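Local coordinates for protein putative oxidoreductase (Yersinia pestis, PDB 3KUX) that is a putative oxidoreductase that probably binds a nicotinamide dinucleotide in its Rossmann-fold domain, its substrate and reaction not being established, at residues 155-160 / 178-183. Numbering follows the deposited sequence.
Sequences FDRYRP and YDLGPH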
# COMPACT_ATOMS: atom_id res chain seq x y z
N PHE A 155 -13.51 -1.12 -1.50
CA PHE A 155 -12.97 -2.25 -2.24
C PHE A 155 -13.94 -3.42 -2.14
O PHE A 155 -13.67 -4.42 -1.47
CB PHE A 155 -11.60 -2.67 -1.72
CG PHE A 155 -10.46 -2.06 -2.46
CD1 PHE A 155 -10.54 -1.87 -3.83
CD2 PHE A 155 -9.31 -1.67 -1.80
CE1 PHE A 155 -9.49 -1.30 -4.53
CE2 PHE A 155 -8.26 -1.09 -2.49
CZ PHE A 155 -8.35 -0.90 -3.86
N ASP A 156 -15.09 -3.28 -2.80
CA ASP A 156 -16.14 -4.28 -2.73
C ASP A 156 -15.91 -5.36 -3.77
O ASP A 156 -15.63 -5.06 -4.92
CB ASP A 156 -17.51 -3.63 -2.93
CG ASP A 156 -17.79 -2.56 -1.91
OD1 ASP A 156 -17.16 -2.59 -0.83
OD2 ASP A 156 -18.62 -1.67 -2.18
N ARG A 157 -16.01 -6.62 -3.35
CA ARG A 157 -15.76 -7.74 -4.25
C ARG A 157 -16.86 -8.77 -4.15
O ARG A 157 -17.62 -8.80 -3.19
CB ARG A 157 -14.45 -8.42 -3.91
CG ARG A 157 -13.24 -7.54 -3.96
CD ARG A 157 -12.20 -8.12 -3.04
NE ARG A 157 -10.86 -7.64 -3.35
CZ ARG A 157 -9.80 -7.92 -2.60
NH1 ARG A 157 -9.94 -8.66 -1.51
NH2 ARG A 157 -8.60 -7.45 -2.94
N TYR A 158 -16.91 -9.65 -5.15
CA TYR A 158 -17.80 -10.79 -5.09
C TYR A 158 -17.01 -12.08 -5.15
O TYR A 158 -16.70 -12.58 -6.23
CB TYR A 158 -18.81 -10.75 -6.23
CG TYR A 158 -19.88 -11.81 -6.10
CD1 TYR A 158 -20.83 -11.74 -5.09
CD2 TYR A 158 -19.93 -12.89 -6.97
CE1 TYR A 158 -21.81 -12.70 -4.95
CE2 TYR A 158 -20.90 -13.87 -6.84
CZ TYR A 158 -21.84 -13.77 -5.83
OH TYR A 158 -22.81 -14.73 -5.69
N ARG A 159 -16.68 -12.62 -3.98
CA ARG A 159 -16.20 -13.99 -3.89
C ARG A 159 -16.95 -14.75 -2.80
O ARG A 159 -16.52 -14.77 -1.65
CB ARG A 159 -14.69 -14.06 -3.69
CG ARG A 159 -14.15 -13.19 -2.58
CD ARG A 159 -12.75 -12.74 -2.92
NE ARG A 159 -12.75 -12.00 -4.18
CZ ARG A 159 -11.69 -11.86 -4.97
NH1 ARG A 159 -10.54 -12.42 -4.64
NH2 ARG A 159 -11.80 -11.16 -6.10
N PRO A 160 -18.08 -15.37 -3.17
CA PRO A 160 -18.93 -16.11 -2.25
C PRO A 160 -18.29 -17.43 -1.84
O PRO A 160 -18.63 -17.99 -0.79
CB PRO A 160 -20.18 -16.38 -3.09
CG PRO A 160 -19.66 -16.48 -4.47
CD PRO A 160 -18.56 -15.47 -4.56
N TYR A 178 -7.39 -6.27 8.13
CA TYR A 178 -5.94 -6.31 8.19
C TYR A 178 -5.33 -6.29 6.79
O TYR A 178 -4.23 -5.77 6.59
CB TYR A 178 -5.44 -7.54 8.95
CG TYR A 178 -5.53 -7.41 10.44
CD1 TYR A 178 -5.18 -6.23 11.08
CD2 TYR A 178 -5.94 -8.48 11.23
CE1 TYR A 178 -5.26 -6.11 12.46
CE2 TYR A 178 -6.01 -8.37 12.61
CZ TYR A 178 -5.67 -7.18 13.22
OH TYR A 178 -5.75 -7.06 14.59
N ASP A 179 -6.04 -6.86 5.83
CA ASP A 179 -5.52 -6.97 4.47
C ASP A 179 -5.73 -5.71 3.63
O ASP A 179 -4.85 -5.32 2.86
CB ASP A 179 -6.12 -8.18 3.76
CG ASP A 179 -5.46 -8.45 2.42
OD1 ASP A 179 -4.21 -8.35 2.35
OD2 ASP A 179 -6.18 -8.78 1.45
N LEU A 180 -6.87 -5.06 3.78
CA LEU A 180 -7.20 -3.91 2.93
C LEU A 180 -7.27 -2.60 3.72
O LEU A 180 -7.03 -1.52 3.17
CB LEU A 180 -8.50 -4.17 2.17
CG LEU A 180 -8.44 -5.31 1.15
CD1 LEU A 180 -9.82 -5.68 0.62
CD2 LEU A 180 -7.50 -4.96 0.01
N GLY A 181 -7.60 -2.68 5.00
CA GLY A 181 -7.63 -1.49 5.84
C GLY A 181 -6.42 -0.58 5.62
O GLY A 181 -6.57 0.61 5.36
N PRO A 182 -5.21 -1.14 5.74
CA PRO A 182 -4.01 -0.32 5.65
C PRO A 182 -3.95 0.52 4.37
O PRO A 182 -3.57 1.70 4.41
CB PRO A 182 -2.87 -1.35 5.67
CG PRO A 182 -3.44 -2.50 6.42
CD PRO A 182 -4.90 -2.55 6.06
N HIS A 183 -4.33 -0.07 3.24
CA HIS A 183 -4.32 0.66 1.98
C HIS A 183 -5.23 1.88 2.05
O HIS A 183 -4.82 2.99 1.73
CB HIS A 183 -4.75 -0.25 0.83
CG HIS A 183 -3.74 -1.30 0.48
ND1 HIS A 183 -2.43 -1.00 0.16
CD2 HIS A 183 -3.84 -2.65 0.40
CE1 HIS A 183 -1.78 -2.11 -0.10
NE2 HIS A 183 -2.61 -3.13 0.04
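Phe155 and Leu180 bring the end of strand 148-156 against helix 176-192, their CA atoms 7.9 Å apart, and beyond Asp156 the first segment runs on as a loop. This is sheet-to-helix packing in the C-terminal alpha/beta domain of the oxidoreductase family, where strand 148-156 belongs to a large mixed sheet. Leu180 is the helix residue that carries the contact: CD1 meets Arg157 alone, while CD2 is shared between Phe155 and Arg157, lying 4.0 Å from Arg157 NH2. The same CD2 lies 4.2 Å from CD2 of the Phe155 ring, met obliquely as the two side chains cross at about a right angle; the ring also makes a cation-pi contact with Arg240. Arg157 and Leu180 reach toward each other from opposite directions, the arginine chain extended from CG to NE, which carries the guanidinium to the end of the leucine. The charge of Arg157 may be tempered by Asp179, although Arg157 NH1 and Asp179 OD2 stay 4.8 Å apart, too far for direct contact. Backbone hydrogen bonds between Phe155 and His229 and between Arg157 and Thr231 tie the first segment to the neighbouring strand 224-231. Leu180 CD1 lies over one face of the guanidinium, toward its rim, 3.7 Å from Arg157 NH1.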